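Local atomic coordinates of retinol dehydratase (PDB entry 1FMJ), a protein that converts retinol to anhydroretinol by dehydration, probably through a transient sulfonated intermediate, and is built on the fold of the cytosolic sulfotransferases. Residues 43-48 against 222-227; 85-90 against 264-269; 230-235 against 340-345. All coordinates share one frame; numbering follows the deposited sequence.

Contact 1. Residues 43-48 against 222-227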
loop_
_atom_site.group_PDB
_atom_site.type_symbol
_atom_site.label_atom_id
_atom_site.label_comp_id
_atom_site.label_asym_id
_atom_site.label_seq_id
_atom_site.Cartn_x
_atom_site.Cartn_y
_atom_site.Cartn_z
ATOM N N TYR A 43 -14.470 4.041 4.457
ATOM C CA TYR A 43 -13.060 3.698 4.318
ATOM C C TYR A 43 -12.277 4.380 5.428
ATOM O O TYR A 43 -12.407 5.588 5.653
ATOM C CB TYR A 43 -12.510 4.144 2.954
ATOM C CG TYR A 43 -12.892 3.244 1.789
ATOM C CD1 TYR A 43 -13.719 3.707 0.768
ATOM C CD2 TYR A 43 -12.395 1.941 1.693
ATOM C CE1 TYR A 43 -14.044 2.896 -0.332
ATOM C CE2 TYR A 43 -12.713 1.122 0.600
ATOM C CZ TYR A 43 -13.536 1.609 -0.405
ATOM O OH TYR A 43 -13.863 0.818 -1.476
ATOM N N MET A 44 -11.477 3.591 6.138
ATOM C CA MET A 44 -10.664 4.111 7.218
ATOM C C MET A 44 -9.527 4.983 6.676
ATOM O O MET A 44 -8.604 4.478 6.036
ATOM C CB MET A 44 -10.087 2.950 8.030
ATOM C CG MET A 44 -11.088 2.247 8.929
ATOM S SD MET A 44 -11.651 3.311 10.267
ATOM C CE MET A 44 -10.429 2.946 11.544
ATOM N N VAL A 45 -9.592 6.289 6.920
ATOM C CA VAL A 45 -8.523 7.163 6.457
ATOM C C VAL A 45 -7.986 8.002 7.597
ATOM O O VAL A 45 -8.737 8.450 8.470
ATOM C CB VAL A 45 -8.978 8.102 5.285
ATOM C CG1 VAL A 45 -9.484 7.270 4.112
ATOM C CG2 VAL A 45 -10.051 9.063 5.750
ATOM N N TYR A 46 -6.669 8.189 7.609
ATOM C CA TYR A 46 -6.041 9.004 8.636
ATOM C C TYR A 46 -6.631 10.402 8.479
ATOM O O TYR A 46 -6.722 10.917 7.365
ATOM C CB TYR A 46 -4.522 9.021 8.440
ATOM C CG TYR A 46 -3.826 7.801 9.016
ATOM C CD1 TYR A 46 -3.161 6.895 8.194
ATOM C CD2 TYR A 46 -3.829 7.566 10.386
ATOM C CE1 TYR A 46 -2.512 5.782 8.727
ATOM C CE2 TYR A 46 -3.183 6.462 10.931
ATOM C CZ TYR A 46 -2.527 5.575 10.097
ATOM O OH TYR A 46 -1.880 4.498 10.642
ATOM N N ARG A 47 -7.031 11.008 9.596
ATOM C CA ARG A 47 -7.654 12.328 9.582
ATOM C C ARG A 47 -7.021 13.350 8.630
ATOM O O ARG A 47 -7.728 14.021 7.888
ATOM C CB ARG A 47 -7.712 12.897 11.003
ATOM C CG ARG A 47 -8.715 14.024 11.154
ATOM C CD ARG A 47 -8.739 14.577 12.576
ATOM N NE ARG A 47 -9.889 15.454 12.778
ATOM C CZ ARG A 47 -11.150 15.032 12.833
ATOM N NH1 ARG A 47 -11.426 13.742 12.705
ATOM N NH2 ARG A 47 -12.136 15.902 13.010
ATOM N N PRO A 48 -5.684 13.489 8.645
ATOM C CA PRO A 48 -5.015 14.445 7.756
ATOM C C PRO A 48 -5.372 14.269 6.278
ATOM O O PRO A 48 -5.048 15.118 5.443
ATOM C CB PRO A 48 -3.536 14.173 8.018
ATOM C CG PRO A 48 -3.526 13.826 9.451
ATOM C CD PRO A 48 -4.708 12.883 9.568
ATOM N N TYR A 222 -9.034 -0.975 10.264
ATOM C CA TYR A 222 -7.629 -0.654 10.074
ATOM C C TYR A 222 -7.524 0.218 8.834
ATOM O O TYR A 222 -8.487 0.367 8.074
ATOM C CB TYR A 222 -6.745 -1.896 9.921
ATOM C CG TYR A 222 -5.266 -1.538 9.946
ATOM C CD1 TYR A 222 -4.692 -0.924 11.063
ATOM C CD2 TYR A 222 -4.464 -1.746 8.830
ATOM C CE1 TYR A 222 -3.344 -0.519 11.054
ATOM C CE2 TYR A 222 -3.133 -1.350 8.807
ATOM C CZ TYR A 222 -2.576 -0.736 9.914
ATOM O OH TYR A 222 -1.267 -0.328 9.864
ATOM N N THR A 223 -6.350 0.802 8.650
ATOM C CA THR A 223 -6.072 1.707 7.540
ATOM C C THR A 223 -6.556 1.257 6.157
ATOM O O THR A 223 -6.203 0.189 5.665
ATOM C CB THR A 223 -4.555 2.015 7.478
ATOM O OG1 THR A 223 -4.103 2.402 8.786
ATOM C CG2 THR A 223 -4.272 3.155 6.495
ATOM N N LEU A 224 -7.377 2.115 5.558
ATOM C CA LEU A 224 -7.963 1.931 4.235
ATOM C C LEU A 224 -8.861 0.724 3.982
ATOM O O LEU A 224 -9.148 0.396 2.829
ATOM C CB LEU A 224 -6.874 2.048 3.158
ATOM C CG LEU A 224 -6.343 3.491 3.040
ATOM C CD1 LEU A 224 -5.234 3.561 2.025
ATOM C CD2 LEU A 224 -7.480 4.442 2.638
ATOM N N THR A 225 -9.307 0.068 5.053
ATOM C CA THR A 225 -10.260 -1.031 4.924
ATOM C C THR A 225 -11.590 -0.247 4.872
ATOM O O THR A 225 -11.585 0.975 5.050
ATOM C CB THR A 225 -10.255 -1.954 6.175
ATOM O OG1 THR A 225 -10.528 -1.178 7.351
ATOM C CG2 THR A 225 -8.898 -2.651 6.321
ATOM N N PRO A 226 -12.741 -0.919 4.661
ATOM C CA PRO A 226 -13.024 -2.347 4.472
ATOM C C PRO A 226 -12.169 -2.962 3.374
ATOM O O PRO A 226 -12.153 -2.474 2.254
ATOM C CB PRO A 226 -14.508 -2.361 4.109
ATOM C CG PRO A 226 -15.045 -1.143 4.808
ATOM C CD PRO A 226 -13.977 -0.130 4.501
ATOM N N TYR A 227 -11.471 -4.041 3.701
ATOM C CA TYR A 227 -10.618 -4.707 2.735
ATOM C C TYR A 227 -11.329 -5.130 1.442
ATOM O O TYR A 227 -10.883 -4.807 0.340
ATOM C CB TYR A 227 -9.968 -5.937 3.362
ATOM C CG TYR A 227 -9.240 -6.773 2.337
ATOM C CD1 TYR A 227 -7.974 -6.410 1.889
ATOM C CD2 TYR A 227 -9.850 -7.889 1.763
ATOM C CE1 TYR A 227 -7.332 -7.133 0.888
ATOM C CE2 TYR A 227 -9.214 -8.623 0.756
ATOM C CZ TYR A 227 -7.963 -8.238 0.324
ATOM O OH TYR A 227 -7.344 -8.937 -0.693
HETATM O O HOH W 1 -1.432 2.417 8.961
#
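Met44 exchanges two main-chain hydrogen bonds with residues 222-227: its N donates to Thr225 O at 2.8 Å, and its O accepts from Leu224 N at 2.7 Å. Strand 43-46 is an edge strand of the small antiparallel sheet, bonded on its other side to strand 35-38, and the type II beta turn Tyr222-Thr225 is laid against it just ahead of helix 227-235. The Thr225 carbonyl also receives a CA-H...O contact from Tyr43. A water bonds to Tyr46 OH, Tyr222 OH and Thr223 OG1, linking the strand to the turn, while Tyr35 OH is a further partner of Thr223 OG1. That same OG1 lies 3.6 Å above the centre of the Tyr222 ring. With CG anti to the carbonyl carbon (chi1 -78°), the Tyr43 ring starts out beside its own backbone N and has Thr225 O at its edge; its hydroxyl bonds to Glu233. Pro226, which follows a cis peptide bond, brings CD to 3.8 Å from Tyr43 CD2. Leu224 O is buried without a polar partner, whereas the leucine's CD2 reaches Val45 CG1 at 3.8 Å.

Contact 2. Residues 85-90 against 264-269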
loop_
_atom_site.group_PDB
_atom_site.type_symbol
_atom_site.label_atom_id
_atom_site.label_comp_id
_atom_site.label_asym_id
_atom_site.label_seq_id
_atom_site.Cartn_x
_atom_site.Cartn_y
_atom_site.Cartn_z
ATOM N N LEU A 85 11.061 -0.615 -14.528
ATOM C CA LEU A 85 12.081 -1.141 -15.427
ATOM C C LEU A 85 11.536 -1.351 -16.831
ATOM O O LEU A 85 12.207 -1.036 -17.815
ATOM C CB LEU A 85 12.645 -2.456 -14.878
ATOM C CG LEU A 85 13.597 -2.259 -13.695
ATOM C CD1 LEU A 85 13.912 -3.586 -13.010
ATOM C CD2 LEU A 85 14.870 -1.587 -14.205
ATOM N N ILE A 86 10.313 -1.871 -16.917
ATOM C CA ILE A 86 9.680 -2.130 -18.203
ATOM C C ILE A 86 9.383 -0.846 -18.976
ATOM O O ILE A 86 9.528 -0.807 -20.195
ATOM C CB ILE A 86 8.380 -2.938 -18.016
ATOM C CG1 ILE A 86 8.721 -4.302 -17.404
ATOM C CG2 ILE A 86 7.665 -3.101 -19.360
ATOM C CD1 ILE A 86 7.529 -5.214 -17.174
ATOM N N GLU A 87 8.966 0.199 -18.268
ATOM C CA GLU A 87 8.677 1.477 -18.906
ATOM C C GLU A 87 9.978 2.202 -19.232
ATOM O O GLU A 87 9.992 3.106 -20.059
ATOM C CB GLU A 87 7.823 2.367 -17.989
ATOM C CG GLU A 87 6.437 1.831 -17.663
ATOM C CD GLU A 87 5.504 1.841 -18.859
ATOM O OE1 GLU A 87 5.951 1.473 -19.963
ATOM O OE2 GLU A 87 4.318 2.197 -18.696
ATOM N N ASN A 88 11.076 1.802 -18.592
ATOM C CA ASN A 88 12.359 2.463 -18.834
ATOM C C ASN A 88 13.458 1.641 -19.510
ATOM O O ASN A 88 14.635 1.767 -19.169
ATOM C CB ASN A 88 12.886 3.062 -17.527
ATOM C CG ASN A 88 12.218 4.387 -17.187
ATOM O OD1 ASN A 88 12.500 5.414 -17.814
ATOM N ND2 ASN A 88 11.319 4.369 -16.205
ATOM N N ASP A 89 13.070 0.797 -20.462
ATOM C CA ASP A 89 14.030 -0.007 -21.220
ATOM C C ASP A 89 14.955 -0.867 -20.372
ATOM O O ASP A 89 16.145 -0.989 -20.673
ATOM C CB ASP A 89 14.884 0.910 -22.092
ATOM C CG ASP A 89 14.052 1.792 -22.993
ATOM O OD1 ASP A 89 13.256 1.247 -23.782
ATOM O OD2 ASP A 89 14.191 3.031 -22.913
ATOM N N LEU A 90 14.412 -1.469 -19.321
ATOM C CA LEU A 90 15.206 -2.314 -18.441
ATOM C C LEU A 90 16.555 -1.697 -18.094
ATOM O O LEU A 90 17.589 -2.363 -18.154
ATOM C CB LEU A 90 15.415 -3.697 -19.066
ATOM C CG LEU A 90 14.160 -4.563 -19.177
ATOM C CD1 LEU A 90 13.416 -4.207 -20.455
ATOM C CD2 LEU A 90 14.546 -6.029 -19.185
ATOM N N ASP A 264 2.794 -6.677 -21.911
ATOM C CA ASP A 264 1.751 -6.503 -22.918
ATOM C C ASP A 264 0.841 -5.347 -22.538
ATOM O O ASP A 264 0.540 -4.483 -23.362
ATOM C CB ASP A 264 0.908 -7.773 -23.061
ATOM C CG ASP A 264 1.725 -8.974 -23.463
ATOM O OD1 ASP A 264 2.632 -8.819 -24.307
ATOM O OD2 ASP A 264 1.453 -10.075 -22.943
ATOM N N PHE A 265 0.400 -5.343 -21.284
ATOM C CA PHE A 265 -0.475 -4.294 -20.773
ATOM C C PHE A 265 0.158 -2.913 -20.985
ATOM O O PHE A 265 -0.539 -1.951 -21.301
ATOM C CB PHE A 265 -0.747 -4.533 -19.279
ATOM C CG PHE A 265 -1.585 -3.466 -18.628
ATOM C CD1 PHE A 265 -2.921 -3.292 -18.980
ATOM C CD2 PHE A 265 -1.036 -2.637 -17.659
ATOM C CE1 PHE A 265 -3.695 -2.306 -18.374
ATOM C CE2 PHE A 265 -1.802 -1.649 -17.048
ATOM C CZ PHE A 265 -3.136 -1.484 -17.406
ATOM N N LEU A 266 1.476 -2.825 -20.827
ATOM C CA LEU A 266 2.176 -1.556 -20.997
ATOM C C LEU A 266 2.602 -1.289 -22.435
ATOM O O LEU A 266 3.270 -0.288 -22.717
ATOM C CB LEU A 266 3.405 -1.500 -20.083
ATOM C CG LEU A 266 3.088 -1.444 -18.586
ATOM C CD1 LEU A 266 4.370 -1.423 -17.784
ATOM C CD2 LEU A 266 2.252 -0.208 -18.292
ATOM N N GLY A 267 2.209 -2.182 -23.339
ATOM C CA GLY A 267 2.564 -2.022 -24.736
ATOM C C GLY A 267 4.060 -2.133 -24.965
ATOM O O GLY A 267 4.612 -1.470 -25.845
ATOM N N LYS A 268 4.721 -2.973 -24.174
ATOM C CA LYS A 268 6.163 -3.161 -24.291
ATOM C C LYS A 268 6.506 -4.628 -24.557
ATOM O O LYS A 268 5.966 -5.523 -23.909
ATOM C CB LYS A 268 6.852 -2.708 -22.999
ATOM C CG LYS A 268 6.537 -1.273 -22.577
ATOM C CD LYS A 268 7.159 -0.252 -23.523
ATOM C CE LYS A 268 6.907 1.168 -23.045
ATOM N NZ LYS A 268 5.448 1.451 -22.882
ATOM N N LYS A 269 7.397 -4.874 -25.511
ATOM C CA LYS A 269 7.791 -6.242 -25.820
ATOM C C LYS A 269 9.130 -6.584 -25.184
ATOM O O LYS A 269 10.065 -5.780 -25.189
ATOM C CB LYS A 269 7.849 -6.464 -27.337
ATOM C CG LYS A 269 6.477 -6.649 -27.986
ATOM C CD LYS A 269 5.759 -7.882 -27.430
ATOM C CE LYS A 269 4.330 -8.000 -27.972
ATOM N NZ LYS A 269 3.633 -9.223 -27.471
HETATM O O HOH W 2 2.991 2.343 -21.357
#
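Leu266 lays its two methyls against the carboxylate end of Glu87, the two side chains crossing at about a right angle: CD1 lies 3.6 Å from Glu87 CD, and CD2 comes within 3.2 Å of Glu87 OE2. The glutamate chain is bent at chi2 (-69°), which turns CD back from an extended course. Its OE1 forms a salt bridge with Lys268 NZ at 3.0 Å, through the syn lone pair. The ammonium group also donates to Leu266 O at 2.8 Å, the donor tilted 19° from the carbonyl plane, so one lysine nitrogen grips both the facing helix end and its own turn. A water donates to Glu87 OE2 and to Leu266 O, closing a second polar bridge between the two segments. Lys158 is a weak, long ion-pair partner of the same OE2. Ile86 CG2 packs 3.7 Å from Lys268 CB and 4.0 Å from Leu266 CD1, and Leu278 of helix 272-281 also touches the isoleucine. The contact thus joins the C-terminal ends of helices 76-87 and 255-265, the latter closed by a Schellman motif in which Gly267 takes positive phi, within the alpha/beta sulfotransferase fold.

Contact 3. Residues 230-235 against 340-345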
loop_
_atom_site.group_PDB
_atom_site.type_symbol
_atom_site.label_atom_id
_atom_site.label_comp_id
_atom_site.label_asym_id
_atom_site.label_seq_id
_atom_site.Cartn_x
_atom_site.Cartn_y
_atom_site.Cartn_z
ATOM N N HIS A 230 -12.389 -2.411 -1.008
ATOM C CA HIS A 230 -11.218 -1.878 -1.712
ATOM C C HIS A 230 -10.930 -2.757 -2.929
ATOM O O HIS A 230 -10.799 -2.268 -4.055
ATOM C CB HIS A 230 -10.014 -1.856 -0.753
ATOM C CG HIS A 230 -8.849 -1.044 -1.238
ATOM N ND1 HIS A 230 -8.186 -1.320 -2.413
ATOM C CD2 HIS A 230 -8.195 -0.001 -0.672
ATOM C CE1 HIS A 230 -7.169 -0.487 -2.549
ATOM N NE2 HIS A 230 -7.153 0.323 -1.504
ATOM N N VAL A 231 -10.858 -4.064 -2.706
ATOM C CA VAL A 231 -10.598 -5.014 -3.787
ATOM C C VAL A 231 -11.717 -5.047 -4.823
ATOM O O VAL A 231 -11.459 -5.034 -6.025
ATOM C CB VAL A 231 -10.434 -6.442 -3.252
ATOM C CG1 VAL A 231 -10.223 -7.422 -4.418
ATOM C CG2 VAL A 231 -9.258 -6.507 -2.279
ATOM N N LYS A 232 -12.962 -5.114 -4.359
ATOM C CA LYS A 232 -14.093 -5.184 -5.277
ATOM C C LYS A 232 -14.161 -4.023 -6.269
ATOM O O LYS A 232 -14.502 -4.219 -7.427
ATOM C CB LYS A 232 -15.405 -5.301 -4.492
ATOM C CG LYS A 232 -15.513 -6.621 -3.743
ATOM C CD LYS A 232 -16.901 -6.866 -3.201
ATOM C CE LYS A 232 -16.987 -8.256 -2.604
ATOM N NZ LYS A 232 -18.374 -8.585 -2.223
ATOM N N GLU A 233 -13.824 -2.822 -5.818
ATOM C CA GLU A 233 -13.853 -1.659 -6.699
ATOM C C GLU A 233 -12.910 -1.814 -7.881
ATOM O O GLU A 233 -13.218 -1.384 -8.990
ATOM C CB GLU A 233 -13.483 -0.397 -5.931
ATOM C CG GLU A 233 -14.630 0.219 -5.167
ATOM C CD GLU A 233 -14.259 1.571 -4.604
ATOM O OE1 GLU A 233 -13.445 2.261 -5.252
ATOM O OE2 GLU A 233 -14.780 1.951 -3.527
ATOM N N ALA A 234 -11.755 -2.425 -7.641
ATOM C CA ALA A 234 -10.781 -2.629 -8.705
ATOM C C ALA A 234 -11.192 -3.826 -9.533
ATOM O O ALA A 234 -11.043 -3.832 -10.754
ATOM C CB ALA A 234 -9.398 -2.859 -8.120
ATOM N N TRP A 235 -11.709 -4.843 -8.854
ATOM C CA TRP A 235 -12.149 -6.062 -9.510
ATOM C C TRP A 235 -13.266 -5.772 -10.510
ATOM O O TRP A 235 -13.344 -6.407 -11.556
ATOM C CB TRP A 235 -12.629 -7.067 -8.465
ATOM C CG TRP A 235 -13.065 -8.387 -9.042
ATOM C CD1 TRP A 235 -14.344 -8.847 -9.155
ATOM C CD2 TRP A 235 -12.221 -9.415 -9.575
ATOM N NE1 TRP A 235 -14.350 -10.098 -9.719
ATOM C CE2 TRP A 235 -13.061 -10.473 -9.989
ATOM C CE3 TRP A 235 -10.838 -9.547 -9.744
ATOM C CZ2 TRP A 235 -12.565 -11.647 -10.559
ATOM C CZ3 TRP A 235 -10.342 -10.720 -10.315
ATOM C CH2 TRP A 235 -11.204 -11.753 -10.715
ATOM N N LYS A 340 -19.743 -13.891 -1.541
ATOM C CA LYS A 340 -21.086 -14.333 -1.884
ATOM C C LYS A 340 -21.685 -13.383 -2.921
ATOM O O LYS A 340 -21.622 -12.163 -2.777
ATOM C CB LYS A 340 -21.967 -14.382 -0.625
ATOM C CG LYS A 340 -23.370 -14.924 -0.869
ATOM C CD LYS A 340 -24.060 -15.388 0.418
ATOM C CE LYS A 340 -25.421 -16.030 0.089
ATOM N NZ LYS A 340 -26.084 -16.709 1.250
ATOM N N ASP A 341 -22.240 -13.951 -3.983
ATOM C CA ASP A 341 -22.851 -13.153 -5.038
ATOM C C ASP A 341 -21.854 -12.286 -5.804
ATOM O O ASP A 341 -22.142 -11.139 -6.133
ATOM C CB ASP A 341 -23.959 -12.261 -4.463
ATOM C CG ASP A 341 -25.095 -13.059 -3.849
ATOM O OD1 ASP A 341 -25.516 -14.069 -4.454
ATOM O OD2 ASP A 341 -25.578 -12.665 -2.766
ATOM N N THR A 342 -20.679 -12.841 -6.075
ATOM C CA THR A 342 -19.653 -12.144 -6.835
ATOM C C THR A 342 -18.773 -13.201 -7.475
ATOM O O THR A 342 -18.719 -14.332 -7.001
ATOM C CB THR A 342 -18.774 -11.240 -5.944
ATOM O OG1 THR A 342 -17.816 -10.557 -6.764
ATOM C CG2 THR A 342 -18.031 -12.067 -4.913
ATOM N N ASP A 343 -18.096 -12.853 -8.561
ATOM C CA ASP A 343 -17.223 -13.820 -9.217
ATOM C C ASP A 343 -15.773 -13.691 -8.735
ATOM O O ASP A 343 -14.871 -14.332 -9.271
ATOM C CB ASP A 343 -17.306 -13.668 -10.736
ATOM C CG ASP A 343 -16.895 -12.291 -11.214
ATOM O OD1 ASP A 343 -16.942 -11.327 -10.416
ATOM O OD2 ASP A 343 -16.539 -12.173 -12.404
ATOM N N LEU A 344 -15.563 -12.865 -7.711
ATOM C CA LEU A 344 -14.229 -12.677 -7.140
ATOM C C LEU A 344 -13.721 -13.969 -6.502
ATOM O O LEU A 344 -14.406 -14.582 -5.679
ATOM C CB LEU A 344 -14.254 -11.571 -6.077
ATOM C CG LEU A 344 -12.915 -11.301 -5.378
ATOM C CD1 LEU A 344 -11.845 -11.019 -6.422
ATOM C CD2 LEU A 344 -13.073 -10.126 -4.418
ATOM N N ARG A 345 -12.519 -14.380 -6.894
ATOM C CA ARG A 345 -11.904 -15.596 -6.363
ATOM C C ARG A 345 -10.387 -15.439 -6.275
ATOM O O ARG A 345 -9.759 -14.884 -7.182
ATOM C CB ARG A 345 -12.220 -16.798 -7.262
ATOM C CG ARG A 345 -13.683 -17.259 -7.258
ATOM C CD ARG A 345 -14.079 -17.873 -5.922
ATOM N NE ARG A 345 -15.418 -18.466 -5.967
ATOM C CZ ARG A 345 -16.551 -17.776 -6.114
ATOM N NH1 ARG A 345 -16.530 -16.456 -6.228
ATOM N NH2 ARG A 345 -17.711 -18.415 -6.157
#
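The last turn of helix 227-235 meets the C-terminal loop that follows helix 325-338, and Trp235 and Leu344 carry the largest shares of the contact. The indole NE1 donates to Asp343 OD1 at 3.0 Å in a nearly straight bond (166°); the oxygen lies in the ring plane, but the donor approaches it from above the carboxylate plane. OD2 of the aspartate is taken by a salt bridge to Arg238, which also makes a cation-pi contact with Trp235, so the acidic group is held by Trp235 and by Arg238 just beyond the helix. Leu344 CD1 covers one face of the indole, 3.8 Å from the centroid of the six-membered ring, a CH-pi contact. In the alpha/beta fold this helix packs on strand 243-247, an outermost strand of the parallel sheet, where Phe245 meets Trp235 edge-to-face and also touches Val231. The other leucine methyl, CD2, lies 3.9 Å from Val231 CG1, and the two side chains cross at about a right angle. Lys232 CG is 4.3 Å from Leu344 CD2, a looser contact, and the lysine NZ bonds to Asn338 O. Within the loop, Arg345 NH1 donates to Thr342 O and Leu344 O.

How the contacts relate
From the N terminus, strand 43-46 is the first of the contacting elements, and contact 1 closes the loop from there to residues 222-227, tying the antiparallel sheet to the turn before helix 227-235. Contact 2 opens inside that span at helix 76-87 and closes beyond it at 264-269, so the two cross; it joins the C-terminal ends of two helices. Contact 3 starts just after contact 1 has closed, in helix 227-235, and ties that helix to the C-terminal loop, crossing contact 2 as well. Contacts 1 and 3 touch, Leu224 O packing on His230 CD2; contact 2 lies on the opposite side of the chain's centre from contact 1, their centres about 33 Å apart.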